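Siderophore-interacting protein (Aeromonas hydrophila, PDB 6K2L) binds flavin-adenine dinucleotide and probably reduces ferric siderophores to release their iron. Local coordinates at residues Gly192-Thr197 against Pro247-Gly252; Gly223-Met228 against Val243-Tyr248. The protein carries 1 engineered substitution. One frame throughout, in Å; residues are numbered along the deposited sequence.

Contact 1 of 2, residues Gly192-Thr197 against Pro247-Gly252; sequences GSPEET and PYWRHG. With FAD (flavin-adenine dinucleotide), chain C.
P194 packs its CG against W249 CH2, joining two loops at the carboxyl-terminal edge of the parallel sheet of the NAD_Ferredoxin-like domain, on the side facing FAD, which the barrel domain also binds. The tight part is the W249 side. P194 CG stands 3.9 Å from W249 CH2, the proline crossing the indole at about a right angle, while the FAD adenine lies over one indole face with its N3A 3.3 Å from W249 CZ3. W249 CG sits between the backbone N and the carbonyl carbon (chi1 64°), which swings the six-membered ring out between P194 and the adenine; D144 takes the indole NE1 in a hydrogen bond and helps fix its rotation. Y248 lays its ring face over the dimethylbenzene part of the flavin, with FAD C7 3.4 Å above the ring centre, so neighbouring aromatics serve the two ends of one cofactor. Beyond them, R250 O accepts a 2.8 Å hydrogen bond from the ribose hydroxyl O2B of FAD.

The solvent side is looser. P194 CB sits over one face of the H251 imidazole, 4.2 Å from H251 CG, and E195, exposed like H251, is bent at chi2, bringing its carboxylate to the NE2 edge of the imidazole. S193 OG adds a weak bond to E195 OE2 inside the type I turn S193-E196. The histidine-carboxylate bond itself is far from straight: H251 NE2 meets E195 OE2 at 3.2 Å with an angle of 139° at the hydrogen, from above the carboxylate plane.

Contact 2 of 2, residues Gly223-Met228 against Val243-Tyr248; sequences GLVVPM and VYAVPY. With FAD (flavin-adenine dinucleotide), chain C.
V225 points from helix 222-235 at the chain leaving strand 243-245, and its two methyl branches make the close approaches between them. CB points toward the segment, and the V225 CA lies 5.8 Å from the CA of P247. CG1, anti to the backbone N (chi1 171°), reaches A245: V225 CG1 is 3.6 Å from A245 C and 3.7 Å from A245 CB, and it also lies 4.3 Å from P247 CG. The other branch, beside the backbone N, turns the other way along the chain: V225 CG2 meets V246 O at 3.5 Å, and V225 CG2 is 3.9 Å from P247 CA. One valine thus straddles three successive residues, and the join is wholly van der Waals in character. P247 is buried, with V265 and Y258 of helix 255-266 also against its ring.

Just along the chain, V246 directs its CB away from the helix, and its CG2 lies over one face of the Y244 ring, offset toward the rim. The Y244 hydroxyl accepts a hydrogen bond from Y248 OH, whose oxygen is 3.1 Å from Y244 OH, and this ties the strand's tyrosine to the one that stacks on the flavin. Backbone bonds of Y244 and V246 to F218 hold the chain alongside strand 214-218, and W217 stacks on the Y244 ring. Helix and edge strand are the second and third elements of the beta-alpha-beta unit formed by strand 214-218, helix 222-235 and strand 243-245, the right-handed crossover typical of Rossmann-like nucleotide-binding sheets.

The segments 247-252 and 243-248 overlap at P247 and Y248, so contacts 1 and 2 use consecutive parts of one chain leaving the parallel sheet's edge strand, their centres about 11 Å apart. Contact 2 lies deeper and is apolar, a helix laid against strand and loop with no exposed residue among those that touch. Contact 1 lies farther out, between two loops; it mixes a buried tryptophan with an exposed histidine-carboxylate pair. Both reach FAD, contact 1 at the adenosine and flavin ends, contact 2 at the flavin end through Y248. They also meet directly, T197 CG2 packing 3.5 Å from G223 O.

Contact 1 of 2, residues Gly192-Thr197 against Pro247-Gly252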
# COMPACT_ATOMS: atom_id res chain seq x y z
N GLY A 192 27.09 -6.17 -10.31
CA GLY A 192 27.63 -6.31 -11.64
C GLY A 192 27.00 -5.33 -12.60
O GLY A 192 26.04 -4.62 -12.28
N SER A 193 27.54 -5.32 -13.81
CA SER A 193 27.05 -4.46 -14.86
C SER A 193 25.92 -5.17 -15.60
O SER A 193 25.80 -6.40 -15.52
CB SER A 193 28.21 -4.12 -15.80
OG SER A 193 27.78 -3.88 -17.12
N PRO A 194 25.05 -4.43 -16.31
CA PRO A 194 23.88 -5.08 -16.93
C PRO A 194 24.25 -6.19 -17.89
O PRO A 194 23.40 -7.03 -18.20
CB PRO A 194 23.17 -3.93 -17.66
CG PRO A 194 23.53 -2.75 -16.89
CD PRO A 194 24.97 -2.97 -16.46
N GLU A 195 25.51 -6.21 -18.37
CA GLU A 195 25.97 -7.31 -19.20
C GLU A 195 26.12 -8.59 -18.40
O GLU A 195 25.87 -9.68 -18.93
CB GLU A 195 27.31 -6.94 -19.86
CG GLU A 195 27.16 -5.94 -21.03
CD GLU A 195 28.25 -4.85 -21.09
OE1 GLU A 195 29.18 -4.96 -21.94
OE2 GLU A 195 28.17 -3.88 -20.27
N GLU A 196 26.49 -8.46 -17.13
CA GLU A 196 26.91 -9.59 -16.31
C GLU A 196 25.71 -10.20 -15.57
O GLU A 196 25.60 -10.15 -14.35
CB GLU A 196 28.01 -9.14 -15.35
CG GLU A 196 28.91 -8.02 -15.91
CD GLU A 196 30.12 -7.63 -15.02
OE1 GLU A 196 29.91 -7.13 -13.89
OE2 GLU A 196 31.27 -7.82 -15.48
N THR A 197 24.81 -10.82 -16.35
CA THR A 197 23.60 -11.40 -15.78
C THR A 197 23.77 -12.87 -15.41
O THR A 197 22.98 -13.39 -14.62
CB THR A 197 22.42 -11.30 -16.75
OG1 THR A 197 22.71 -12.07 -17.93
CG2 THR A 197 22.14 -9.85 -17.13
N PRO A 247 10.16 -5.90 -19.46
CA PRO A 247 11.51 -5.30 -19.45
C PRO A 247 11.39 -3.80 -19.27
O PRO A 247 10.69 -3.12 -20.02
CB PRO A 247 12.09 -5.69 -20.82
CG PRO A 247 11.02 -6.59 -21.48
CD PRO A 247 9.72 -6.28 -20.81
N TYR A 248 12.05 -3.28 -18.23
CA TYR A 248 11.91 -1.87 -17.91
C TYR A 248 12.76 -1.00 -18.84
O TYR A 248 12.40 0.15 -19.09
CB TYR A 248 12.28 -1.61 -16.45
CG TYR A 248 11.16 -1.92 -15.46
CD1 TYR A 248 10.08 -2.70 -15.82
CD2 TYR A 248 11.21 -1.44 -14.15
CE1 TYR A 248 9.08 -2.97 -14.93
CE2 TYR A 248 10.21 -1.71 -13.26
CZ TYR A 248 9.14 -2.47 -13.64
OH TYR A 248 8.11 -2.74 -12.76
N TRP A 249 13.86 -1.55 -19.36
CA TRP A 249 14.74 -0.85 -20.29
C TRP A 249 15.68 -1.87 -20.93
O TRP A 249 15.65 -3.07 -20.62
CB TRP A 249 15.55 0.25 -19.62
CG TRP A 249 16.52 -0.25 -18.57
CD1 TRP A 249 16.21 -0.83 -17.37
CD2 TRP A 249 17.96 -0.20 -18.62
NE1 TRP A 249 17.36 -1.13 -16.67
CE2 TRP A 249 18.44 -0.75 -17.41
CE3 TRP A 249 18.88 0.27 -19.56
CZ2 TRP A 249 19.81 -0.86 -17.14
CZ3 TRP A 249 20.24 0.16 -19.29
CH2 TRP A 249 20.69 -0.40 -18.08
N ARG A 250 16.54 -1.39 -21.82
CA ARG A 250 17.46 -2.25 -22.54
C ARG A 250 18.79 -1.53 -22.65
O ARG A 250 18.85 -0.42 -23.17
CB ARG A 250 16.92 -2.60 -23.92
CG ARG A 250 17.79 -3.59 -24.65
CD ARG A 250 17.05 -4.23 -25.80
NE ARG A 250 17.87 -5.18 -26.56
CZ ARG A 250 17.48 -5.74 -27.71
NH1 ARG A 250 16.29 -5.45 -28.23
NH2 ARG A 250 18.29 -6.59 -28.33
N HIS A 251 19.84 -2.17 -22.11
CA HIS A 251 21.20 -1.64 -22.16
C HIS A 251 21.56 -1.13 -23.55
O HIS A 251 21.48 -1.88 -24.53
CB HIS A 251 22.16 -2.75 -21.72
CG HIS A 251 23.57 -2.29 -21.55
ND1 HIS A 251 23.91 -0.99 -21.27
CD2 HIS A 251 24.74 -2.99 -21.58
CE1 HIS A 251 25.23 -0.89 -21.16
NE2 HIS A 251 25.75 -2.09 -21.33
N GLY A 252 21.91 0.16 -23.63
CA GLY A 252 22.35 0.78 -24.86
C GLY A 252 21.26 1.35 -25.74
O GLY A 252 21.56 1.83 -26.85
PA FAD C . 16.77 7.07 -21.81
O1A FAD C . 16.68 8.41 -22.48
O2A FAD C . 15.56 6.15 -21.99
O5B FAD C . 18.02 6.16 -22.29
C5B FAD C . 19.36 6.69 -22.39
C4B FAD C . 20.42 5.61 -22.32
O4B FAD C . 20.64 5.22 -20.94
C3B FAD C . 20.14 4.31 -23.07
O3B FAD C . 21.36 3.78 -23.60
C2B FAD C . 19.55 3.41 -21.98
O2B FAD C . 19.74 2.01 -22.18
C1B FAD C . 20.33 3.85 -20.75
N9A FAD C . 19.56 3.77 -19.53
C8A FAD C . 18.24 4.11 -19.37
N7A FAD C . 17.80 3.97 -18.14
C5A FAD C . 18.92 3.53 -17.44
C6A FAD C . 19.12 3.19 -16.09
N6A FAD C . 18.17 3.30 -15.16
N1A FAD C . 20.36 2.77 -15.73
C2A FAD C . 21.31 2.68 -16.66
N3A FAD C . 21.23 2.98 -17.96
C4A FAD C . 20.01 3.40 -18.29
N1 FAD C . 13.20 3.39 -13.94
C2 FAD C . 13.51 3.97 -12.74
O2 FAD C . 14.59 4.53 -12.55
N3 FAD C . 12.59 3.93 -11.70
C4 FAD C . 11.35 3.34 -11.73
O4 FAD C . 10.63 3.37 -10.74
C4X FAD C . 11.03 2.73 -13.01
N5 FAD C . 9.85 2.14 -13.14
C5X FAD C . 9.55 1.56 -14.35
C6 FAD C . 8.32 0.92 -14.49
C7 FAD C . 7.98 0.30 -15.69
C7M FAD C . 6.63 -0.37 -15.81
C8 FAD C . 8.87 0.34 -16.78
C8M FAD C . 8.51 -0.29 -18.11
C9 FAD C . 10.09 1.00 -16.64
C9A FAD C . 10.44 1.60 -15.44
N10 FAD C . 11.69 2.23 -15.26
C10 FAD C . 12.02 2.80 -14.05
C1' FAD C . 12.67 2.26 -16.36
C2' FAD C . 12.87 3.64 -17.00
O2' FAD C . 11.74 4.02 -17.78
C3' FAD C . 14.12 3.58 -17.88
O3' FAD C . 15.26 3.54 -17.04
C4' FAD C . 14.26 4.75 -18.86
O4' FAD C . 15.06 4.33 -19.96
C5' FAD C . 14.84 5.97 -18.17
O5' FAD C . 14.80 7.09 -19.08
P FAD C . 16.03 8.06 -19.25
O1P FAD C . 15.48 9.30 -19.97
O2P FAD C . 16.71 8.33 -17.98
O3P FAD C . 16.99 7.27 -20.24

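Contact 2 of 2, residues Gly223-Met228 against Val243-Tyr248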
# COMPACT_ATOMS: atom_id res chain seq x y z
N GLY A 223 17.79 -8.24 -20.33
CA GLY A 223 18.62 -9.42 -20.09
C GLY A 223 18.43 -10.12 -18.76
O GLY A 223 19.12 -11.11 -18.48
N LEU A 224 17.55 -9.61 -17.91
CA LEU A 224 17.05 -10.36 -16.76
C LEU A 224 15.65 -10.90 -17.02
O LEU A 224 15.37 -12.06 -16.70
CB LEU A 224 17.03 -9.48 -15.51
CG LEU A 224 18.37 -8.98 -14.98
CD1 LEU A 224 18.14 -7.74 -14.15
CD2 LEU A 224 19.05 -10.05 -14.14
N VAL A 225 14.77 -10.08 -17.60
CA VAL A 225 13.37 -10.48 -17.74
C VAL A 225 13.23 -11.65 -18.69
O VAL A 225 12.50 -12.61 -18.41
CB VAL A 225 12.52 -9.29 -18.21
CG1 VAL A 225 11.11 -9.77 -18.56
CG2 VAL A 225 12.47 -8.23 -17.13
N VAL A 226 13.93 -11.61 -19.81
CA VAL A 226 13.68 -12.59 -20.86
C VAL A 226 14.20 -13.98 -20.50
O VAL A 226 13.44 -14.96 -20.60
CB VAL A 226 14.25 -12.07 -22.19
CG1 VAL A 226 14.37 -13.21 -23.19
CG2 VAL A 226 13.33 -10.95 -22.71
N PRO A 227 15.46 -14.14 -20.07
CA PRO A 227 15.89 -15.49 -19.67
C PRO A 227 15.05 -16.07 -18.56
O PRO A 227 14.77 -17.28 -18.59
CB PRO A 227 17.35 -15.28 -19.23
CG PRO A 227 17.52 -13.82 -19.02
CD PRO A 227 16.56 -13.17 -19.98
N MET A 228 14.60 -15.26 -17.59
CA MET A 228 13.79 -15.81 -16.50
C MET A 228 12.41 -16.24 -16.98
O MET A 228 11.94 -17.31 -16.59
CB MET A 228 13.66 -14.78 -15.37
CG MET A 228 14.98 -14.45 -14.62
SD MET A 228 15.99 -15.88 -14.13
CE MET A 228 14.77 -16.89 -13.26
N VAL A 243 2.45 -14.68 -14.13
CA VAL A 243 3.81 -14.30 -14.48
C VAL A 243 3.77 -12.86 -14.96
O VAL A 243 3.06 -12.54 -15.92
CB VAL A 243 4.42 -15.20 -15.57
CG1 VAL A 243 5.85 -14.75 -15.88
CG2 VAL A 243 4.40 -16.67 -15.15
N TYR A 244 4.51 -11.99 -14.29
CA TYR A 244 4.76 -10.63 -14.75
C TYR A 244 6.17 -10.61 -15.34
O TYR A 244 7.14 -10.99 -14.67
CB TYR A 244 4.58 -9.65 -13.59
CG TYR A 244 4.93 -8.21 -13.83
CD1 TYR A 244 6.27 -7.78 -13.85
CD2 TYR A 244 3.93 -7.25 -13.98
CE1 TYR A 244 6.59 -6.44 -14.03
CE2 TYR A 244 4.24 -5.91 -14.18
CZ TYR A 244 5.56 -5.51 -14.21
OH TYR A 244 5.87 -4.18 -14.39
N ALA A 245 6.29 -10.25 -16.61
CA ALA A 245 7.59 -10.18 -17.30
C ALA A 245 7.58 -8.95 -18.18
O ALA A 245 7.11 -8.99 -19.32
CB ALA A 245 7.89 -11.44 -18.09
N VAL A 246 8.08 -7.84 -17.64
CA VAL A 246 8.07 -6.55 -18.31
C VAL A 246 9.50 -6.04 -18.31
O VAL A 246 10.05 -5.77 -17.23
CB VAL A 246 7.14 -5.55 -17.61
CG1 VAL A 246 7.26 -4.20 -18.24
CG2 VAL A 246 5.72 -6.03 -17.62
N PRO A 247 10.16 -5.90 -19.46
CA PRO A 247 11.51 -5.30 -19.45
C PRO A 247 11.39 -3.80 -19.27
O PRO A 247 10.69 -3.12 -20.02
CB PRO A 247 12.09 -5.69 -20.82
CG PRO A 247 11.02 -6.59 -21.48
CD PRO A 247 9.72 -6.28 -20.81
N TYR A 248 12.05 -3.28 -18.23
CA TYR A 248 11.91 -1.87 -17.91
C TYR A 248 12.76 -1.00 -18.84
O TYR A 248 12.40 0.15 -19.09
CB TYR A 248 12.28 -1.61 -16.45
CG TYR A 248 11.16 -1.92 -15.46
CD1 TYR A 248 10.08 -2.70 -15.82
CD2 TYR A 248 11.21 -1.44 -14.15
CE1 TYR A 248 9.08 -2.97 -14.93
CE2 TYR A 248 10.21 -1.71 -13.26
CZ TYR A 248 9.14 -2.47 -13.64
OH TYR A 248 8.11 -2.74 -12.76
PA FAD C . 16.77 7.07 -21.81
O1A FAD C . 16.68 8.41 -22.48
O2A FAD C . 15.56 6.15 -21.99
O5B FAD C . 18.02 6.16 -22.29
C5B FAD C . 19.36 6.69 -22.39
C4B FAD C . 20.42 5.61 -22.32
O4B FAD C . 20.64 5.22 -20.94
C3B FAD C . 20.14 4.31 -23.07
O3B FAD C . 21.36 3.78 -23.60
C2B FAD C . 19.55 3.41 -21.98
O2B FAD C . 19.74 2.01 -22.18
C1B FAD C . 20.33 3.85 -20.75
N9A FAD C . 19.56 3.77 -19.53
C8A FAD C . 18.24 4.11 -19.37
N7A FAD C . 17.80 3.97 -18.14
C5A FAD C . 18.92 3.53 -17.44
C6A FAD C . 19.12 3.19 -16.09
N6A FAD C . 18.17 3.30 -15.16
N1A FAD C . 20.36 2.77 -15.73
C2A FAD C . 21.31 2.68 -16.66
N3A FAD C . 21.23 2.98 -17.96
C4A FAD C . 20.01 3.40 -18.29
N1 FAD C . 13.20 3.39 -13.94
C2 FAD C . 13.51 3.97 -12.74
O2 FAD C . 14.59 4.53 -12.55
N3 FAD C . 12.59 3.93 -11.70
C4 FAD C . 11.35 3.34 -11.73
O4 FAD C . 10.63 3.37 -10.74
C4X FAD C . 11.03 2.73 -13.01
N5 FAD C . 9.85 2.14 -13.14
C5X FAD C . 9.55 1.56 -14.35
C6 FAD C . 8.32 0.92 -14.49
C7 FAD C . 7.98 0.30 -15.69
C7M FAD C . 6.63 -0.37 -15.81
C8 FAD C . 8.87 0.34 -16.78
C8M FAD C . 8.51 -0.29 -18.11
C9 FAD C . 10.09 1.00 -16.64
C9A FAD C . 10.44 1.60 -15.44
N10 FAD C . 11.69 2.23 -15.26
C10 FAD C . 12.02 2.80 -14.05
C1' FAD C . 12.67 2.26 -16.36
C2' FAD C . 12.87 3.64 -17.00
O2' FAD C . 11.74 4.02 -17.78
C3' FAD C . 14.12 3.58 -17.88
O3' FAD C . 15.26 3.54 -17.04
C4' FAD C . 14.26 4.75 -18.86
O4' FAD C . 15.06 4.33 -19.96
C5' FAD C . 14.84 5.97 -18.17
O5' FAD C . 14.80 7.09 -19.08
P FAD C . 16.03 8.06 -19.25
O1P FAD C . 15.48 9.30 -19.97
O2P FAD C . 16.71 8.33 -17.98
O3P FAD C . 16.99 7.27 -20.24